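Local structure of KLLA0F20702p (Kluyveromyces lactis, 5Y5A) at residues K304-N309 / Y354-S359; M360-L365 / E418-L423; L367-F372 / M430-S435. The protein probably helps recruit telomerase to telomeres as the yeast Est1 protein, a role in which it binds the telomere protein Cdc13. One frame throughout, in Å; residues are numbered along the deposited sequence.

Contact 1: residues K304-N309 / Y354-S359; sequences KKRIIN and YIKNIS
R306 and K356 bring their CA atoms to 7.5 Å, and N309 and N357 are nearly as close, where the first turn of helix 306-315 meets a kinked stretch of the long helix 339-379. The R306 side chain does most of the reaching. Its CG lies anti to the backbone N (chi1 -168°) and the chain then bends twice, sliding past N357 in the opposite direction. One hydrogen bond results, from R306 NH2 to N357 OD1 at 3.2 Å. It is bent, with the donor above the amide's carbonyl plane rather than in it. K356 O sits over one face of the same guanidinium, but its angle to NH2 is too poor for a bond. K356 CB packs on R306 CG at 4.1 Å, and the extended chain then leads the amine away. Further in, N309 CB packs on N357 ND2 at 3.9 Å; that nitrogen is hydrogen-bonded to R353 O, while N309 OD1 accepts from K349 NZ. An alanine in place of N357 is likely to cost R306 NH2 its acceptor here and leave R353 O without this donor, setting the guanidinium freer to turn. In this largely helical Est1 DNA/RNA binding region the contact joins a cation to one neutral amide oxygen, a modest tie.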
loop_
_atom_site.group_PDB
_atom_site.type_symbol
_atom_site.label_atom_id
_atom_site.label_comp_id
_atom_site.label_asym_id
_atom_site.label_seq_id
_atom_site.Cartn_x
_atom_site.Cartn_y
_atom_site.Cartn_z
ATOM N N LYS A 304 -29.404 0.724 3.637
ATOM C CA LYS A 304 -28.625 -0.421 3.171
ATOM C C LYS A 304 -28.315 -0.343 1.680
ATOM O O LYS A 304 -28.244 -1.368 0.995
ATOM C CB LYS A 304 -29.347 -1.730 3.489
ATOM C CG LYS A 304 -29.581 -1.929 4.972
ATOM C CD LYS A 304 -29.982 -3.347 5.299
ATOM C CE LYS A 304 -30.113 -3.524 6.800
ATOM N NZ LYS A 304 -30.090 -4.958 7.193
ATOM N N LYS A 305 -28.138 0.881 1.186
ATOM C CA LYS A 305 -27.516 1.095 -0.111
ATOM C C LYS A 305 -26.084 0.587 -0.037
ATOM O O LYS A 305 -25.425 0.719 0.999
ATOM C CB LYS A 305 -27.530 2.568 -0.497
ATOM C CG LYS A 305 -28.897 3.209 -0.495
ATOM C CD LYS A 305 -28.761 4.714 -0.632
ATOM C CE LYS A 305 -30.104 5.413 -0.518
ATOM N NZ LYS A 305 -29.944 6.887 -0.617
ATOM N N ARG A 306 -25.617 0.014 -1.135
ATOM C CA ARG A 306 -24.280 -0.538 -1.249
ATOM C C ARG A 306 -23.211 0.411 -0.780
ATOM O O ARG A 306 -22.233 0.013 -0.189
ATOM C CB ARG A 306 -23.989 -0.885 -2.707
ATOM C CG ARG A 306 -22.739 -1.733 -2.944
ATOM C CD ARG A 306 -21.512 -0.871 -3.118
ATOM N NE ARG A 306 -20.993 -0.890 -4.473
ATOM C CZ ARG A 306 -19.711 -1.081 -4.764
ATOM N NH1 ARG A 306 -19.307 -1.087 -6.018
ATOM N NH2 ARG A 306 -18.828 -1.271 -3.802
ATOM N N ILE A 307 -23.403 1.675 -1.072
ATOM C CA ILE A 307 -22.421 2.697 -0.734
ATOM C C ILE A 307 -22.239 2.769 0.783
ATOM O O ILE A 307 -21.143 3.032 1.275
ATOM C CB ILE A 307 -22.820 4.086 -1.290
ATOM C CG1 ILE A 307 -21.654 5.067 -1.159
ATOM C CG2 ILE A 307 -24.055 4.626 -0.590
ATOM C CD1 ILE A 307 -20.454 4.716 -2.021
ATOM N N ILE A 308 -23.313 2.505 1.519
ATOM C CA ILE A 308 -23.266 2.506 2.971
ATOM C C ILE A 308 -22.597 1.238 3.497
ATOM O O ILE A 308 -21.794 1.302 4.429
ATOM C CB ILE A 308 -24.674 2.631 3.574
ATOM C CG1 ILE A 308 -25.387 3.855 2.998
ATOM C CG2 ILE A 308 -24.602 2.701 5.090
ATOM C CD1 ILE A 308 -24.633 5.151 3.200
ATOM N N ASN A 309 -22.928 0.091 2.901
ATOM C CA ASN A 309 -22.306 -1.174 3.287
ATOM C C ASN A 309 -20.802 -1.069 3.085
ATOM O O ASN A 309 -20.014 -1.449 3.953
ATOM C CB ASN A 309 -22.867 -2.360 2.478
ATOM C CG ASN A 309 -24.374 -2.490 2.576
ATOM O OD1 ASN A 309 -24.966 -2.273 3.629
ATOM N ND2 ASN A 309 -25.004 -2.855 1.467
ATOM N N TYR A 354 -20.789 -9.323 1.131
ATOM C CA TYR A 354 -19.434 -9.452 0.604
ATOM C C TYR A 354 -19.369 -9.364 -0.922
ATOM O O TYR A 354 -18.363 -8.927 -1.475
ATOM C CB TYR A 354 -18.789 -10.761 1.076
ATOM C CG TYR A 354 -19.409 -12.029 0.520
ATOM C CD1 TYR A 354 -19.068 -12.498 -0.744
ATOM C CD2 TYR A 354 -20.307 -12.775 1.276
ATOM C CE1 TYR A 354 -19.629 -13.660 -1.256
ATOM C CE2 TYR A 354 -20.871 -13.939 0.774
ATOM C CZ TYR A 354 -20.524 -14.376 -0.489
ATOM O OH TYR A 354 -21.072 -15.530 -0.988
ATOM N N ILE A 355 -20.442 -9.764 -1.598
ATOM C CA ILE A 355 -20.417 -9.916 -3.054
ATOM C C ILE A 355 -20.018 -8.635 -3.805
ATOM O O ILE A 355 -19.089 -8.646 -4.615
ATOM C CB ILE A 355 -21.777 -10.401 -3.566
ATOM C CG1 ILE A 355 -22.070 -11.798 -3.010
ATOM C CG2 ILE A 355 -21.814 -10.395 -5.096
ATOM C CD1 ILE A 355 -23.418 -12.349 -3.442
ATOM N N LYS A 356 -20.699 -7.531 -3.526
ATOM C CA LYS A 356 -20.407 -6.276 -4.211
ATOM C C LYS A 356 -19.279 -5.474 -3.551
ATOM O O LYS A 356 -18.853 -4.439 -4.069
ATOM C CB LYS A 356 -21.672 -5.426 -4.284
ATOM C CG LYS A 356 -22.792 -6.018 -5.146
ATOM C CD LYS A 356 -24.012 -5.110 -5.133
ATOM C CE LYS A 356 -25.249 -5.820 -5.683
ATOM N NZ LYS A 356 -26.400 -4.886 -5.849
ATOM N N ASN A 357 -18.789 -5.950 -2.411
ATOM C CA ASN A 357 -17.832 -5.166 -1.641
ATOM C C ASN A 357 -16.538 -5.914 -1.348
ATOM O O ASN A 357 -15.762 -5.491 -0.507
ATOM C CB ASN A 357 -18.484 -4.703 -0.333
ATOM C CG ASN A 357 -19.710 -3.821 -0.572
ATOM O OD1 ASN A 357 -19.581 -2.684 -1.022
ATOM N ND2 ASN A 357 -20.905 -4.348 -0.280
ATOM N N ILE A 358 -16.293 -7.007 -2.071
ATOM C CA ILE A 358 -15.174 -7.895 -1.762
ATOM C C ILE A 358 -13.821 -7.182 -1.865
ATOM O O ILE A 358 -12.886 -7.513 -1.143
ATOM C CB ILE A 358 -15.180 -9.142 -2.688
ATOM C CG1 ILE A 358 -14.246 -10.223 -2.159
ATOM C CG2 ILE A 358 -14.816 -8.771 -4.118
ATOM C CD1 ILE A 358 -14.615 -10.758 -0.788
ATOM N N SER A 359 -13.732 -6.179 -2.728
ATOM C CA SER A 359 -12.480 -5.467 -2.911
ATOM C C SER A 359 -12.082 -4.714 -1.638
ATOM O O SER A 359 -10.901 -4.629 -1.304
ATOM C CB SER A 359 -12.585 -4.504 -4.089
ATOM O OG SER A 359 -11.455 -3.654 -4.137
#

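Contact 2: residues M360-L365 / E418-L423; sequences MIFQDL and EMFQYL
F362 and F420 make the aromatic part of this contact, a T-shaped pair in which the edge of F420 is directed at the face of F362. Their centroids are 5.8 Å apart and the ring planes stand at 73°. The nearest carbons, F362 CZ and F420 CE1, come to 4.3 Å, so it is the far end of the F362 ring that meets F420. A chi1 of -173° swings the F362 ring away from its own backbone N and out toward helix 421-433. Both phenylalanines belong to the Est1 DNA/RNA binding domain, a helical region of the TPR clan, and they join the middle of the long helix 339-379 to the residues leading into helix 421-433. Helix 483-487 adds E484 beside both rings. The aliphatic part of the contact is made by Q421, whose stem crosses F362 at about a right angle. Its CG rests 4.0 Å from F362 CD1, with CB equally near that ring atom. Beyond CG the glutamine chain bends (chi2 94°), and its CD comes over one face of the neighbouring F420 ring, toward the rim and 3.6 Å above the plane. On the side of helix 421-433, A424, M425 and I428 continue the packing against F362.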
loop_
_atom_site.group_PDB
_atom_site.type_symbol
_atom_site.label_atom_id
_atom_site.label_comp_id
_atom_site.label_asym_id
_atom_site.label_seq_id
_atom_site.Cartn_x
_atom_site.Cartn_y
_atom_site.Cartn_z
ATOM N N MET A 360 -13.071 -4.181 -0.928
ATOM C CA MET A 360 -12.821 -3.481 0.330
ATOM C C MET A 360 -12.513 -4.489 1.441
ATOM O O MET A 360 -11.751 -4.203 2.376
ATOM C CB MET A 360 -14.027 -2.595 0.707
ATOM C CG MET A 360 -13.832 -1.798 2.004
ATOM S SD MET A 360 -12.402 -0.662 1.949
ATOM C CE MET A 360 -13.012 0.493 0.728
ATOM N N ILE A 361 -13.095 -5.679 1.340
ATOM C CA ILE A 361 -12.841 -6.707 2.348
ATOM C C ILE A 361 -11.407 -7.184 2.220
ATOM O O ILE A 361 -10.715 -7.432 3.210
ATOM C CB ILE A 361 -13.826 -7.888 2.208
ATOM C CG1 ILE A 361 -15.227 -7.444 2.651
ATOM C CG2 ILE A 361 -13.348 -9.078 3.021
ATOM C CD1 ILE A 361 -16.343 -8.392 2.267
ATOM N N PHE A 362 -10.962 -7.279 0.977
ATOM C CA PHE A 362 -9.595 -7.633 0.661
ATOM C C PHE A 362 -8.644 -6.607 1.280
ATOM O O PHE A 362 -7.659 -6.962 1.932
ATOM C CB PHE A 362 -9.444 -7.700 -0.861
ATOM C CG PHE A 362 -8.112 -8.210 -1.335
ATOM C CD1 PHE A 362 -7.886 -9.565 -1.480
ATOM C CD2 PHE A 362 -7.102 -7.331 -1.687
ATOM C CE1 PHE A 362 -6.663 -10.043 -1.936
ATOM C CE2 PHE A 362 -5.881 -7.805 -2.150
ATOM C CZ PHE A 362 -5.665 -9.160 -2.271
ATOM N N GLN A 363 -8.943 -5.329 1.077
ATOM C CA GLN A 363 -8.108 -4.266 1.633
ATOM C C GLN A 363 -8.063 -4.352 3.155
ATOM O O GLN A 363 -7.004 -4.204 3.757
ATOM C CB GLN A 363 -8.613 -2.886 1.203
ATOM C CG GLN A 363 -7.636 -1.770 1.561
ATOM C CD GLN A 363 -8.015 -0.438 0.951
ATOM O OE1 GLN A 363 -7.592 -0.111 -0.161
ATOM N NE2 GLN A 363 -8.818 0.338 1.675
ATOM N N ASP A 364 -9.217 -4.619 3.764
ATOM C CA ASP A 364 -9.321 -4.752 5.211
ATOM C C ASP A 364 -8.395 -5.843 5.752
ATOM O O ASP A 364 -7.777 -5.673 6.799
ATOM C CB ASP A 364 -10.767 -5.060 5.619
ATOM C CG ASP A 364 -11.650 -3.820 5.655
ATOM O OD1 ASP A 364 -11.212 -2.737 5.202
ATOM O OD2 ASP A 364 -12.802 -3.943 6.133
ATOM N N LEU A 365 -8.318 -6.961 5.029
ATOM C CA LEU A 365 -7.448 -8.074 5.401
ATOM C C LEU A 365 -5.984 -7.650 5.448
ATOM O O LEU A 365 -5.295 -7.878 6.439
ATOM C CB LEU A 365 -7.631 -9.241 4.424
ATOM C CG LEU A 365 -6.620 -10.379 4.561
ATOM C CD1 LEU A 365 -6.864 -11.190 5.826
ATOM C CD2 LEU A 365 -6.634 -11.283 3.326
ATOM N N GLU A 418 -14.455 -15.850 -11.415
ATOM C CA GLU A 418 -14.549 -14.468 -11.883
ATOM C C GLU A 418 -13.804 -13.477 -10.989
ATOM O O GLU A 418 -13.291 -12.472 -11.460
ATOM C CB GLU A 418 -16.015 -14.047 -11.995
ATOM C CG GLU A 418 -16.876 -15.027 -12.766
ATOM C CD GLU A 418 -16.379 -15.249 -14.176
ATOM O OE1 GLU A 418 -16.174 -14.249 -14.896
ATOM O OE2 GLU A 418 -16.185 -16.424 -14.562
ATOM N N MET A 419 -13.753 -13.759 -9.695
ATOM C CA MET A 419 -13.162 -12.824 -8.750
ATOM C C MET A 419 -11.916 -13.420 -8.093
ATOM O O MET A 419 -11.996 -14.412 -7.365
ATOM C CB MET A 419 -14.189 -12.429 -7.688
ATOM C CG MET A 419 -15.476 -11.835 -8.253
ATOM S SD MET A 419 -15.257 -10.255 -9.109
ATOM C CE MET A 419 -14.695 -9.195 -7.779
ATOM N N PHE A 420 -10.767 -12.805 -8.348
ATOM C CA PHE A 420 -9.509 -13.336 -7.848
ATOM C C PHE A 420 -9.444 -13.249 -6.331
ATOM O O PHE A 420 -8.731 -14.027 -5.705
ATOM C CB PHE A 420 -8.313 -12.597 -8.476
ATOM C CG PHE A 420 -8.085 -11.209 -7.922
ATOM C CD1 PHE A 420 -7.262 -11.012 -6.819
ATOM C CD2 PHE A 420 -8.683 -10.104 -8.513
ATOM C CE1 PHE A 420 -7.054 -9.743 -6.306
ATOM C CE2 PHE A 420 -8.480 -8.831 -8.006
ATOM C CZ PHE A 420 -7.665 -8.649 -6.898
ATOM N N GLN A 421 -10.195 -12.320 -5.738
ATOM C CA GLN A 421 -9.980 -11.974 -4.324
ATOM C C GLN A 421 -10.219 -13.123 -3.352
ATOM O O GLN A 421 -9.563 -13.207 -2.312
ATOM C CB GLN A 421 -10.866 -10.801 -3.903
ATOM C CG GLN A 421 -10.469 -9.465 -4.484
ATOM C CD GLN A 421 -11.221 -9.149 -5.758
ATOM O OE1 GLN A 421 -11.899 -10.011 -6.331
ATOM N NE2 GLN A 421 -11.111 -7.904 -6.209
ATOM N N TYR A 422 -11.164 -13.992 -3.681
ATOM C CA TYR A 422 -11.561 -15.054 -2.762
ATOM C C TYR A 422 -10.409 -15.989 -2.412
ATOM O O TYR A 422 -10.092 -16.158 -1.237
ATOM C CB TYR A 422 -12.737 -15.827 -3.348
ATOM C CG TYR A 422 -13.970 -14.968 -3.382
ATOM C CD1 TYR A 422 -14.558 -14.538 -2.197
ATOM C CD2 TYR A 422 -14.521 -14.546 -4.579
ATOM C CE1 TYR A 422 -15.676 -13.744 -2.202
ATOM C CE2 TYR A 422 -15.651 -13.733 -4.594
ATOM C CZ TYR A 422 -16.222 -13.337 -3.396
ATOM O OH TYR A 422 -17.347 -12.534 -3.378
ATOM N N LEU A 423 -9.757 -16.562 -3.418
ATOM C CA LEU A 423 -8.627 -17.447 -3.153
ATOM C C LEU A 423 -7.333 -16.658 -2.895
ATOM O O LEU A 423 -6.420 -17.153 -2.240
ATOM C CB LEU A 423 -8.443 -18.430 -4.310
ATOM C CG LEU A 423 -9.552 -19.490 -4.467
ATOM C CD1 LEU A 423 -9.140 -20.559 -5.462
ATOM C CD2 LEU A 423 -9.907 -20.135 -3.128
#

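Contact 3: residues L367-F372 / M430-S435; sequences LLIGSF and MCWIKS
The indole of W432 receives I369 on one face and F372 at its edge. I369 CG2 stands almost squarely over the five-membered ring, 3.5 Å from its centroid and 7° off the normal, a CH-pi contact. The other branch of the isoleucine reaches across to the six-membered ring, where its CG1 lies 4.0 Å from W432 CE3. At the rim, F372 CD2 approaches W432 CZ2 to 4.0 Å, near the indole plane, and the two side chains cross at about a right angle. W432 NE1 is hydrogen-bonded to NE2 of H373, the residue right after F372, which helps hold the indole in its rotation as well as satisfying its polar atom. With chi1 at 179°, CG of W432 stands opposite the backbone N, and this sends the large ring out from helix 421-433 toward the long helix. In this helical, TPR-clan part of Est1 the two helices run in broadly the same direction, and helix 385-410, which comes between them in sequence, packs L395 and I398 on F372. The nearest backbones are those of I369 and W432, their CA atoms 7.8 Å apart. Two serines turn their hydroxyls back to a carbonyl four residues earlier: S371 OG donates to L367 O at 2.9 Å, an oxygen that also takes the backbone N-H of S371, and S435 OG donates to C431 O at 2.7 Å. Facing another way from W432, M430 and K434 each pack on an aromatic side chain of the bound peptide.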
loop_
_atom_site.group_PDB
_atom_site.type_symbol
_atom_site.label_atom_id
_atom_site.label_comp_id
_atom_site.label_asym_id
_atom_site.label_seq_id
_atom_site.Cartn_x
_atom_site.Cartn_y
_atom_site.Cartn_z
ATOM N N LEU A 367 -4.710 -4.505 5.501
ATOM C CA LEU A 367 -4.579 -3.487 6.543
ATOM C C LEU A 367 -4.384 -4.144 7.917
ATOM O O LEU A 367 -3.481 -3.787 8.670
ATOM C CB LEU A 367 -5.808 -2.583 6.563
ATOM C CG LEU A 367 -6.006 -1.674 7.776
ATOM C CD1 LEU A 367 -4.949 -0.564 7.817
ATOM C CD2 LEU A 367 -7.402 -1.073 7.763
ATOM N N LEU A 368 -5.237 -5.120 8.213
ATOM C CA LEU A 368 -5.232 -5.820 9.492
ATOM C C LEU A 368 -3.940 -6.601 9.727
ATOM O O LEU A 368 -3.346 -6.525 10.808
ATOM C CB LEU A 368 -6.436 -6.765 9.565
ATOM C CG LEU A 368 -6.650 -7.484 10.891
ATOM C CD1 LEU A 368 -6.872 -6.464 12.006
ATOM C CD2 LEU A 368 -7.817 -8.466 10.778
ATOM N N ILE A 369 -3.508 -7.355 8.718
ATOM C CA ILE A 369 -2.232 -8.077 8.798
ATOM C C ILE A 369 -1.090 -7.096 9.053
ATOM O O ILE A 369 -0.279 -7.285 9.961
ATOM C CB ILE A 369 -1.955 -8.883 7.507
ATOM C CG1 ILE A 369 -2.743 -10.191 7.536
ATOM C CG2 ILE A 369 -0.452 -9.192 7.352
ATOM C CD1 ILE A 369 -2.795 -10.911 6.200
ATOM N N GLY A 370 -1.039 -6.042 8.247
ATOM C CA GLY A 370 -0.063 -4.987 8.436
ATOM C C GLY A 370 -0.144 -4.357 9.816
ATOM O O GLY A 370 0.875 -4.065 10.426
ATOM N N SER A 371 -1.358 -4.170 10.318
ATOM C CA SER A 371 -1.553 -3.536 11.615
ATOM C C SER A 371 -0.966 -4.306 12.792
ATOM O O SER A 371 -0.690 -3.714 13.841
ATOM C CB SER A 371 -3.038 -3.298 11.860
ATOM O OG SER A 371 -3.476 -2.194 11.082
ATOM N N PHE A 372 -0.784 -5.616 12.642
ATOM C CA PHE A 372 -0.151 -6.392 13.710
ATOM C C PHE A 372 1.309 -5.968 13.839
ATOM O O PHE A 372 1.862 -5.933 14.940
ATOM C CB PHE A 372 -0.248 -7.909 13.457
ATOM C CG PHE A 372 0.497 -8.747 14.485
ATOM C CD1 PHE A 372 -0.048 -8.977 15.742
ATOM C CD2 PHE A 372 1.731 -9.304 14.186
ATOM C CE1 PHE A 372 0.626 -9.734 16.685
ATOM C CE2 PHE A 372 2.422 -10.068 15.132
ATOM C CZ PHE A 372 1.869 -10.282 16.381
ATOM N N MET A 430 -1.824 -17.493 4.319
ATOM C CA MET A 430 -0.812 -18.528 4.425
ATOM C C MET A 430 0.591 -17.973 4.233
ATOM O O MET A 430 1.521 -18.372 4.924
ATOM C CB MET A 430 -1.078 -19.640 3.412
ATOM C CG MET A 430 -2.449 -20.262 3.563
ATOM S SD MET A 430 -2.789 -20.730 5.271
ATOM C CE MET A 430 -1.501 -21.934 5.508
ATOM N N CYS A 431 0.741 -17.054 3.293
ATOM C CA CYS A 431 2.047 -16.459 3.049
ATOM C C CYS A 431 2.493 -15.628 4.241
ATOM O O CYS A 431 3.678 -15.605 4.587
ATOM C CB CYS A 431 2.021 -15.607 1.787
ATOM S SG CYS A 431 2.050 -16.593 0.289
ATOM N N TRP A 432 1.544 -14.952 4.876
ATOM C CA TRP A 432 1.853 -14.202 6.088
ATOM C C TRP A 432 2.274 -15.151 7.197
ATOM O O TRP A 432 3.316 -14.966 7.838
ATOM C CB TRP A 432 0.650 -13.380 6.546
ATOM C CG TRP A 432 0.914 -12.605 7.807
ATOM C CD1 TRP A 432 1.950 -11.739 8.039
ATOM C CD2 TRP A 432 0.118 -12.604 8.999
ATOM N NE1 TRP A 432 1.850 -11.205 9.306
ATOM C CE2 TRP A 432 0.727 -11.711 9.911
ATOM C CE3 TRP A 432 -1.054 -13.265 9.382
ATOM C CZ2 TRP A 432 0.207 -11.474 11.183
ATOM C CZ3 TRP A 432 -1.576 -13.017 10.644
ATOM C CH2 TRP A 432 -0.940 -12.135 11.529
ATOM N N ILE A 433 1.449 -16.172 7.410
ATOM C CA ILE A 433 1.658 -17.116 8.498
ATOM C C ILE A 433 3.018 -17.810 8.394
ATOM O O ILE A 433 3.718 -17.932 9.397
ATOM C CB ILE A 433 0.513 -18.142 8.541
ATOM C CG1 ILE A 433 -0.771 -17.450 9.016
ATOM C CG2 ILE A 433 0.844 -19.303 9.462
ATOM C CD1 ILE A 433 -2.006 -18.313 8.962
ATOM N N LYS A 434 3.417 -18.217 7.188
ATOM C CA LYS A 434 4.702 -18.892 7.003
ATOM C C LYS A 434 5.907 -17.963 7.190
ATOM O O LYS A 434 7.049 -18.427 7.234
ATOM C CB LYS A 434 4.784 -19.526 5.614
ATOM C CG LYS A 434 5.504 -18.674 4.594
ATOM C CD LYS A 434 5.457 -19.295 3.208
ATOM C CE LYS A 434 6.793 -19.906 2.838
ATOM N NZ LYS A 434 6.750 -20.514 1.481
ATOM N N SER A 435 5.655 -16.664 7.293
ATOM C CA SER A 435 6.728 -15.671 7.323
ATOM C C SER A 435 7.197 -15.309 8.725
ATOM O O SER A 435 8.222 -14.663 8.881
ATOM C CB SER A 435 6.285 -14.380 6.617
ATOM O OG SER A 435 6.094 -14.579 5.229
#

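How the contacts relate
Helix 339-379 threads all three contacts, first meeting helix 306-315 in contact 1, then helix 421-433 in contacts 2 and 3. Contacts 1 and 2 have centres 13 Å apart and touch directly: I358 CD1 packs on Y422 CE1 at 3.5 Å, and I358 CG2 on M419 CE at 3.7 Å. Contacts 2 and 3 are successive steps along the same pair of helices, their centres 15 Å apart. Contact 1 and contact 3 do not meet, with nearest atoms about 9 Å apart. Contact 3 lies beside the bound peptide, probably the Cdc13 part of this complex; K434 NZ, hydrogen-bonded to S499 O, has only a long, weak charge pairing with an acidic side chain of that peptide.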